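Local coordinates for thioredoxin domain-containing protein (Vibrio parahaemolyticus, PDB 2R5S) that is of unknown function as a fragment, being the tetratricopeptide-repeat part of a thioredoxin-domain protein that may, as a whole, act as a protein-disulfide reductase, at residues A45-L50 against E61-I66; L110-A115 against G144-T149; L130-L135 against K148-I153. One frame throughout, in Å; residues are numbered along the deposited sequence.

Contact 1. Residues A45-L50 against E61-I66; sequences AKADCL and ELLATI
With CG anti to the backbone N (chi1 -174°), Leu-62 reaches from helix 56-63 to the preceding helix 40-52, and its CD2 methyl becomes the main point of touch. CG of Leu-63 instead lies anti to the carbonyl carbon (chi1 -66°), which brings the tip of this side chain to the same neighbour although its CB does not point there. CD2 of Leu-62 settles 3.6 Å from the backbone N of Ala-47. The extended chain of Lys-46 crosses Leu-62 at about a right angle, its CG also 3.6 Å from Leu-62 CD2, so that its methylenes serve as an apolar surface behind the charged end. Ala-47, which forms the closest CA pair with Leu-62, has only a methyl to accommodate; its CB meets Leu-63 CD2 at 3.7 Å. Leu-50 adds a looser touch, CD1 to Leu-62 CD2 at 4.3 Å. Leu-62 O receives both the amide N of Thr-65, within the type I turn from Leu-63 to Ile-66, and its hydroxyl OG1, the latter at 2.9 Å and in the carbonyl plane; OG1 also bonds Lys-43 NZ of helix 40-52. Two consecutive helices of the tetratricopeptide-repeat region thus pack together, with Leu-26 of helix 22-30 and Leu-78 of helix 73-88 covering them. Aliphatic packing joins the two segments, without a polar bond between them.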
loop_
_atom_site.group_PDB
_atom_site.type_symbol
_atom_site.label_atom_id
_atom_site.label_comp_id
_atom_site.label_asym_id
_atom_site.label_seq_id
_atom_site.Cartn_x
_atom_site.Cartn_y
_atom_site.Cartn_z
ATOM N N ALA A 45 9.656 -14.056 -0.330
ATOM C CA ALA A 45 8.179 -14.263 -0.143
ATOM C C ALA A 45 7.453 -13.013 0.388
ATOM O O ALA A 45 6.477 -12.556 -0.187
ATOM C CB ALA A 45 7.936 -15.456 0.867
ATOM N N LYS A 46 7.926 -12.496 1.515
ATOM C CA LYS A 46 7.280 -11.377 2.208
ATOM C C LYS A 46 7.388 -10.119 1.314
ATOM O O LYS A 46 6.387 -9.402 1.109
ATOM C CB LYS A 46 7.903 -11.181 3.610
ATOM C CG LYS A 46 7.446 -9.910 4.321
ATOM C CD LYS A 46 7.833 -9.884 5.837
ATOM C CE LYS A 46 7.178 -8.766 6.623
ATOM N NZ LYS A 46 7.949 -8.328 7.929
ATOM N N ALA A 47 8.556 -9.929 0.682
ATOM C CA ALA A 47 8.782 -8.821 -0.256
ATOM C C ALA A 47 7.815 -8.882 -1.404
ATOM O O ALA A 47 7.251 -7.880 -1.746
ATOM C CB ALA A 47 10.150 -8.851 -0.758
ATOM N N ASP A 48 7.638 -10.060 -2.010
ATOM C CA ASP A 48 6.696 -10.240 -3.108
ATOM C C ASP A 48 5.305 -9.895 -2.607
ATOM O O ASP A 48 4.527 -9.344 -3.347
ATOM C CB ASP A 48 6.757 -11.695 -3.541
ATOM C CG ASP A 48 5.945 -11.982 -4.733
ATOM O OD1 ASP A 48 5.709 -11.081 -5.544
ATOM O OD2 ASP A 48 5.576 -13.166 -4.912
ATOM N N CYS A 49 4.987 -10.225 -1.345
ATOM C CA CYS A 49 3.653 -9.984 -0.855
ATOM C C CYS A 49 3.413 -8.463 -0.654
ATOM O O CYS A 49 2.313 -7.905 -0.938
ATOM C CB CYS A 49 3.412 -10.771 0.446
ATOM S SG CYS A 49 3.154 -12.547 0.215
ATOM N N LEU A 50 4.426 -7.778 -0.169
ATOM C CA LEU A 50 4.272 -6.360 0.105
ATOM C C LEU A 50 3.992 -5.628 -1.236
ATOM O O LEU A 50 3.077 -4.788 -1.387
ATOM C CB LEU A 50 5.531 -5.839 0.776
ATOM C CG LEU A 50 5.727 -6.419 2.152
ATOM C CD1 LEU A 50 7.090 -5.984 2.721
ATOM C CD2 LEU A 50 4.606 -5.909 3.051
ATOM N N GLU A 61 12.395 -1.459 1.767
ATOM C CA GLU A 61 13.179 -1.478 2.960
ATOM C C GLU A 61 13.445 -2.964 3.342
ATOM O O GLU A 61 14.547 -3.332 3.794
ATOM C CB GLU A 61 12.374 -0.691 3.980
ATOM C CG GLU A 61 12.770 -0.748 5.427
ATOM C CD GLU A 61 11.511 -0.707 6.351
ATOM O OE1 GLU A 61 10.633 0.179 6.149
ATOM O OE2 GLU A 61 11.385 -1.584 7.240
ATOM N N LEU A 62 12.454 -3.828 3.166
ATOM C CA LEU A 62 12.742 -5.275 3.277
ATOM C C LEU A 62 13.759 -5.748 2.264
ATOM O O LEU A 62 14.748 -6.386 2.633
ATOM C CB LEU A 62 11.510 -6.195 3.129
ATOM C CG LEU A 62 11.821 -7.664 3.383
ATOM C CD1 LEU A 62 12.371 -7.835 4.828
ATOM C CD2 LEU A 62 10.547 -8.425 3.221
ATOM N N LEU A 63 13.510 -5.485 0.999
ATOM C CA LEU A 63 14.529 -5.869 -0.033
ATOM C C LEU A 63 15.949 -5.454 0.210
ATOM O O LEU A 63 16.833 -6.113 -0.253
ATOM C CB LEU A 63 14.132 -5.402 -1.386
ATOM C CG LEU A 63 12.879 -6.139 -1.840
ATOM C CD1 LEU A 63 12.360 -5.405 -2.987
ATOM C CD2 LEU A 63 13.270 -7.528 -2.237
ATOM N N ALA A 64 16.165 -4.389 0.973
ATOM C CA ALA A 64 17.505 -3.840 1.259
ATOM C C ALA A 64 18.274 -4.647 2.292
ATOM O O ALA A 64 19.474 -4.403 2.532
ATOM C CB ALA A 64 17.375 -2.410 1.757
ATOM N N THR A 65 17.587 -5.589 2.941
ATOM C CA THR A 65 18.227 -6.499 3.903
ATOM C C THR A 65 18.419 -7.933 3.308
ATOM O O THR A 65 18.691 -8.881 4.045
ATOM C CB THR A 65 17.340 -6.663 5.197
ATOM O OG1 THR A 65 16.171 -7.460 4.861
ATOM C CG2 THR A 65 16.921 -5.316 5.796
ATOM N N ILE A 66 18.217 -8.123 2.007
ATOM C CA ILE A 66 18.346 -9.483 1.481
ATOM C C ILE A 66 19.850 -9.599 1.334
ATOM O O ILE A 66 20.406 -8.731 0.634
ATOM C CB ILE A 66 17.805 -9.618 0.097
ATOM C CG1 ILE A 66 16.367 -9.139 0.058
ATOM C CG2 ILE A 66 17.933 -11.125 -0.382
ATOM C CD1 ILE A 66 15.388 -10.076 0.703
#

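Contact 2. Residues L110-A115 against G144-T149; sequences LACELA and GEVKKT
Within the tetratricopeptide-repeat region, residues 110-115 of helix 108-120 lie beside residues 145-149 of helix 145-157, two helices on along the chain. The short axes are almost parallel, 9° apart, and approach to 9.8 Å. Helix 124-135 comes between them in sequence and also fills in around the contact, Leu-131 touching both Ala-115 and Thr-149. Such side-by-side packing of alternate helices is characteristic of stacked helical repeats.

Polar groups contribute little across the interface. The hydroxyl OG1 of Thr-149 is buried without a partner in the model, though a doubtful rotamer limits what can be read from this. The like-charged carboxylates of Glu-113 and Glu-145 stand apart, OE1 to OE1 at 6.9 Å, and any repulsion is probably weak. Along the backbone, Gly-144 occupies the N-cap of helix 145-157 with positive phi, a conformation easily adopted without a side chain.

The apolar packing centres on Cys-112. Its SG is anti to the carbonyl carbon (chi1 -73°) and enters between Glu-145, Val-146 and Thr-149, a small, polarisable group that suits a site facing both methyls and backbone. The Thr-149 methyl CG2 comes nearest, 3.2 Å from Cys-112 SG; but the threonine torsion is far from staggered (chi1 128°) and this methyl also lies too close to the Glu-145 carbonyl, so the short approach should carry no weight. The aliphatic part of Glu-145 lies alongside, with CG 3.7 Å from Cys-112 SG, and its extended chain brings OE1 to 4.1 Å from Cys-112 CB. Ala-115, one turn on, keeps the next position slim, its CB 4.4 Å from Thr-149 OG1. On the branched side chain of Val-146, CG2 rests 3.6 Å from Cys-112 SG.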
loop_
_atom_site.group_PDB
_atom_site.type_symbol
_atom_site.label_atom_id
_atom_site.label_comp_id
_atom_site.label_asym_id
_atom_site.label_seq_id
_atom_site.Cartn_x
_atom_site.Cartn_y
_atom_site.Cartn_z
ATOM N N LEU A 110 -11.604 17.758 -7.448
ATOM C CA LEU A 110 -10.224 17.587 -7.932
ATOM C C LEU A 110 -9.423 16.753 -6.953
ATOM O O LEU A 110 -8.497 16.038 -7.335
ATOM C CB LEU A 110 -9.519 18.930 -8.043
ATOM C CG LEU A 110 -9.313 19.415 -9.472
ATOM C CD1 LEU A 110 -8.993 20.894 -9.358
ATOM C CD2 LEU A 110 -8.147 18.597 -10.075
ATOM N N ALA A 111 -9.793 16.870 -5.694
ATOM C CA ALA A 111 -9.092 16.179 -4.639
ATOM C C ALA A 111 -9.392 14.706 -4.725
ATOM O O ALA A 111 -8.463 13.895 -4.702
ATOM C CB ALA A 111 -9.392 16.773 -3.279
ATOM N N CYS A 112 -10.666 14.369 -4.921
ATOM C CA CYS A 112 -11.097 12.990 -5.159
ATOM C C CYS A 112 -10.350 12.356 -6.310
ATOM O O CYS A 112 -9.881 11.237 -6.195
ATOM C CB CYS A 112 -12.623 12.918 -5.332
ATOM S SG CYS A 112 -13.491 13.170 -3.710
ATOM N N GLU A 113 -10.226 13.074 -7.419
ATOM C CA GLU A 113 -9.491 12.599 -8.646
ATOM C C GLU A 113 -7.951 12.485 -8.358
ATOM O O GLU A 113 -7.312 11.488 -8.669
ATOM C CB GLU A 113 -9.632 13.615 -9.732
ATOM C CG GLU A 113 -11.008 14.073 -10.113
ATOM C CD GLU A 113 -10.947 14.946 -11.398
ATOM O OE1 GLU A 113 -11.708 15.934 -11.486
ATOM O OE2 GLU A 113 -10.094 14.661 -12.302
ATOM N N LEU A 114 -7.361 13.519 -7.766
ATOM C CA LEU A 114 -5.950 13.403 -7.359
ATOM C C LEU A 114 -5.750 12.080 -6.541
ATOM O O LEU A 114 -4.923 11.191 -6.906
ATOM C CB LEU A 114 -5.495 14.651 -6.574
ATOM C CG LEU A 114 -4.045 14.569 -6.142
ATOM C CD1 LEU A 114 -3.240 14.077 -7.355
ATOM C CD2 LEU A 114 -3.487 15.884 -5.640
ATOM N N ALA A 115 -6.603 11.889 -5.526
ATOM C CA ALA A 115 -6.514 10.761 -4.649
ATOM C C ALA A 115 -6.621 9.447 -5.372
ATOM O O ALA A 115 -5.840 8.555 -5.052
ATOM C CB ALA A 115 -7.531 10.890 -3.475
ATOM N N GLY A 144 -20.802 13.865 0.235
ATOM C CA GLY A 144 -20.229 12.599 0.624
ATOM C C GLY A 144 -19.391 11.827 -0.375
ATOM O O GLY A 144 -19.069 10.677 -0.102
ATOM N N GLU A 145 -19.015 12.455 -1.501
ATOM C CA GLU A 145 -18.103 11.864 -2.481
ATOM C C GLU A 145 -16.637 11.759 -1.992
ATOM O O GLU A 145 -15.897 10.934 -2.480
ATOM C CB GLU A 145 -18.258 12.586 -3.856
ATOM C CG GLU A 145 -17.037 12.651 -4.786
ATOM C CD GLU A 145 -17.313 13.358 -6.187
ATOM O OE1 GLU A 145 -16.316 13.666 -6.927
ATOM O OE2 GLU A 145 -18.502 13.636 -6.527
ATOM N N VAL A 146 -16.224 12.572 -1.030
ATOM C CA VAL A 146 -14.916 12.480 -0.458
ATOM C C VAL A 146 -14.760 11.349 0.555
ATOM O O VAL A 146 -13.770 10.637 0.512
ATOM C CB VAL A 146 -14.518 13.823 0.291
ATOM C CG1 VAL A 146 -13.341 13.602 1.221
ATOM C CG2 VAL A 146 -14.255 14.952 -0.713
ATOM N N LYS A 147 -15.699 11.214 1.502
ATOM C CA LYS A 147 -15.725 10.043 2.329
ATOM C C LYS A 147 -15.778 8.734 1.533
ATOM O O LYS A 147 -15.142 7.789 1.913
ATOM C CB LYS A 147 -16.896 10.081 3.323
ATOM C CG LYS A 147 -16.691 9.162 4.510
ATOM C CD LYS A 147 -18.014 8.503 4.835
ATOM C CE LYS A 147 -18.754 9.316 5.865
ATOM N NZ LYS A 147 -18.308 8.817 7.133
ATOM N N LYS A 148 -16.511 8.686 0.434
ATOM C CA LYS A 148 -16.602 7.471 -0.350
ATOM C C LYS A 148 -15.292 7.110 -1.063
ATOM O O LYS A 148 -14.885 5.923 -1.178
ATOM C CB LYS A 148 -17.692 7.637 -1.411
ATOM C CG LYS A 148 -17.869 6.408 -2.271
ATOM C CD LYS A 148 -18.890 6.654 -3.356
ATOM C CE LYS A 148 -18.857 5.549 -4.306
ATOM N NZ LYS A 148 -19.912 4.537 -3.902
ATOM N N THR A 149 -14.641 8.111 -1.619
ATOM C CA THR A 149 -13.412 7.768 -2.292
ATOM C C THR A 149 -12.350 7.438 -1.268
ATOM O O THR A 149 -11.604 6.537 -1.484
ATOM C CB THR A 149 -12.902 8.746 -3.389
ATOM O OG1 THR A 149 -11.553 9.050 -3.074
ATOM C CG2 THR A 149 -13.667 10.031 -3.466
#

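Contact 3. Residues L130-L135 against K148-I153; sequences LLWNIL and KTFMDI
Helices 124-135 and 145-157, consecutive in the tetratricopeptide-repeat region, cross here at -141°, their short axes 10.0 Å apart at closest approach. Phe-150 carries the contact. With CG anti to the backbone N (chi1 -169°), its ring is laid against helix 124-135, where a large flat group can meet several aliphatic chains at once. Leu-135 covers one face: its CD1 makes a CH-pi contact 3.9 Å from the Phe-150 ring centroid, displaced toward the rim. Leu-131 approaches the same ring at its edge, CB lying 3.5 Å from Phe-150 CD1. One branch of Leu-131, CD2, reaches to 3.4 Å from Phe-150 N, while the other, CD1, turns to Ala-115; its chi2 of 28° is far from staggered and suggests strain or an imperfect fit. Packing slackens toward Trp-132, whose CB stays 4.2 Å from Phe-150 CE1; its side chain also meets Gln-170 and Ile-174 of helix 162-174, and Leu-171 of that helix touches Phe-150. On the outer side of helix 145-157, Lys-148, the selenomethionine Met-151 and Asp-152 are exposed, as suits charged or flexible chains. At the crowded end Leu-131 crosses Thr-149 at about a right angle; both side chains have unusual rotamers, so the short approach there is uncertain, with Leu-131 CD2 modelled 3.1 Å from Thr-149 OG1.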
loop_
_atom_site.group_PDB
_atom_site.type_symbol
_atom_site.label_atom_id
_atom_site.label_comp_id
_atom_site.label_asym_id
_atom_site.label_seq_id
_atom_site.Cartn_x
_atom_site.Cartn_y
_atom_site.Cartn_z
ATOM N N LEU A 130 -4.541 13.338 1.834
ATOM C CA LEU A 130 -5.300 14.349 1.096
ATOM C C LEU A 130 -6.771 14.402 1.564
ATOM O O LEU A 130 -7.271 15.450 1.988
ATOM C CB LEU A 130 -5.281 14.052 -0.418
ATOM C CG LEU A 130 -5.509 15.344 -1.182
ATOM C CD1 LEU A 130 -4.387 16.428 -0.970
ATOM C CD2 LEU A 130 -5.715 15.019 -2.664
ATOM N N LEU A 131 -7.449 13.264 1.489
ATOM C CA LEU A 131 -8.876 13.178 1.789
ATOM C C LEU A 131 -9.142 13.441 3.273
ATOM O O LEU A 131 -10.143 14.080 3.642
ATOM C CB LEU A 131 -9.384 11.799 1.365
ATOM C CG LEU A 131 -9.901 11.724 -0.116
ATOM C CD1 LEU A 131 -9.221 12.742 -1.019
ATOM C CD2 LEU A 131 -9.942 10.338 -0.824
ATOM N N TRP A 132 -8.250 12.943 4.125
ATOM C CA TRP A 132 -8.426 12.971 5.542
ATOM C C TRP A 132 -8.522 14.434 5.925
ATOM O O TRP A 132 -9.292 14.805 6.791
ATOM C CB TRP A 132 -7.227 12.346 6.282
ATOM C CG TRP A 132 -7.268 12.684 7.808
ATOM C CD1 TRP A 132 -6.402 13.502 8.536
ATOM C CD2 TRP A 132 -8.248 12.228 8.741
ATOM N NE1 TRP A 132 -6.819 13.567 9.841
ATOM C CE2 TRP A 132 -7.941 12.787 9.987
ATOM C CE3 TRP A 132 -9.368 11.389 8.636
ATOM C CZ2 TRP A 132 -8.716 12.544 11.102
ATOM C CZ3 TRP A 132 -10.126 11.154 9.755
ATOM C CH2 TRP A 132 -9.816 11.721 10.953
ATOM N N ASN A 133 -7.700 15.259 5.275
ATOM C CA ASN A 133 -7.616 16.692 5.559
ATOM C C ASN A 133 -8.934 17.435 5.265
ATOM O O ASN A 133 -9.222 18.457 5.856
ATOM C CB ASN A 133 -6.449 17.290 4.784
ATOM C CG ASN A 133 -5.139 17.264 5.583
ATOM O OD1 ASN A 133 -5.136 17.121 6.805
ATOM N ND2 ASN A 133 -4.030 17.368 4.883
ATOM N N ILE A 134 -9.741 16.892 4.350
ATOM C CA ILE A 134 -11.051 17.460 4.034
ATOM C C ILE A 134 -12.092 16.923 5.049
ATOM O O ILE A 134 -12.884 17.670 5.611
ATOM C CB ILE A 134 -11.410 17.101 2.594
ATOM C CG1 ILE A 134 -10.477 17.827 1.629
ATOM C CG2 ILE A 134 -12.881 17.400 2.250
ATOM C CD1 ILE A 134 -10.587 17.360 0.282
ATOM N N LEU A 135 -12.035 15.622 5.322
ATOM C CA LEU A 135 -13.058 14.921 6.093
ATOM C C LEU A 135 -13.138 15.322 7.530
ATOM O O LEU A 135 -14.220 15.304 8.131
ATOM C CB LEU A 135 -12.928 13.389 5.969
ATOM C CG LEU A 135 -13.067 12.672 4.609
ATOM C CD1 LEU A 135 -12.586 11.231 4.745
ATOM C CD2 LEU A 135 -14.438 12.643 4.008
ATOM N N LYS A 148 -16.511 8.686 0.434
ATOM C CA LYS A 148 -16.602 7.471 -0.350
ATOM C C LYS A 148 -15.292 7.110 -1.063
ATOM O O LYS A 148 -14.885 5.923 -1.178
ATOM C CB LYS A 148 -17.692 7.637 -1.411
ATOM C CG LYS A 148 -17.869 6.408 -2.271
ATOM C CD LYS A 148 -18.890 6.654 -3.356
ATOM C CE LYS A 148 -18.857 5.549 -4.306
ATOM N NZ LYS A 148 -19.912 4.537 -3.902
ATOM N N THR A 149 -14.641 8.111 -1.619
ATOM C CA THR A 149 -13.412 7.768 -2.292
ATOM C C THR A 149 -12.350 7.438 -1.268
ATOM O O THR A 149 -11.604 6.537 -1.484
ATOM C CB THR A 149 -12.902 8.746 -3.389
ATOM O OG1 THR A 149 -11.553 9.050 -3.074
ATOM C CG2 THR A 149 -13.667 10.031 -3.466
ATOM N N PHE A 150 -12.353 8.081 -0.116
ATOM C CA PHE A 150 -11.566 7.583 1.030
ATOM C C PHE A 150 -11.889 6.096 1.333
ATOM O O PHE A 150 -10.982 5.267 1.443
ATOM C CB PHE A 150 -11.904 8.468 2.221
ATOM C CG PHE A 150 -11.038 8.303 3.383
ATOM C CD1 PHE A 150 -9.855 9.048 3.499
ATOM C CD2 PHE A 150 -11.417 7.458 4.436
ATOM C CE1 PHE A 150 -9.031 8.940 4.676
ATOM C CE2 PHE A 150 -10.598 7.351 5.582
ATOM C CZ PHE A 150 -9.438 8.086 5.695
HETATM N N MSE A 151 -13.179 5.755 1.377
HETATM C CA MSE A 151 -13.637 4.422 1.728
HETATM C C MSE A 151 -13.335 3.347 0.653
HETATM O O MSE A 151 -13.047 2.196 0.993
HETATM C CB MSE A 151 -15.132 4.458 1.989
HETATM C CG MSE A 151 -15.567 5.307 3.224
HETATM SE SE MSE A 151 -15.540 4.452 4.950
HETATM C CE MSE A 151 -16.966 3.161 4.835
ATOM N N ASP A 152 -13.442 3.711 -0.626
ATOM C CA ASP A 152 -13.063 2.770 -1.692
ATOM C C ASP A 152 -11.528 2.553 -1.635
ATOM O O ASP A 152 -11.051 1.448 -1.821
ATOM C CB ASP A 152 -13.465 3.282 -3.093
ATOM C CG ASP A 152 -14.977 3.579 -3.245
ATOM O OD1 ASP A 152 -15.840 2.935 -2.594
ATOM O OD2 ASP A 152 -15.288 4.485 -4.065
ATOM N N ILE A 153 -10.762 3.604 -1.329
ATOM C CA ILE A 153 -9.292 3.448 -1.222
ATOM C C ILE A 153 -8.966 2.444 -0.095
ATOM O O ILE A 153 -8.152 1.556 -0.273
ATOM C CB ILE A 153 -8.532 4.819 -1.119
ATOM C CG1 ILE A 153 -8.381 5.534 -2.479
ATOM C CG2 ILE A 153 -7.087 4.655 -0.578
ATOM C CD1 ILE A 153 -9.632 5.502 -3.399
#

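Overall arrangement
Contacts 2 and 3 form one continuous body, their centres about 6 Å apart, because both use helix 145-157 and share Lys-148 and Thr-149. That helix runs nearly parallel to 108-120 and crosses 124-135 obliquely, nearer antiparallel, so three helices pack together. Side chains touch between the two contacts: Val-146 CG1 lies a tight 3.1 Å from Leu-135 CD2, and Ala-115 CB lies 3.5 Å from Leu-131 CD1. Contact 1 belongs to the earlier tetratricopeptide-repeat range, on the opposite side of the chain's centre; its nearest atoms are about 16 Å from contact 2 and about 13 Å from contact 3. No ligand or active site is identified within this repeat region.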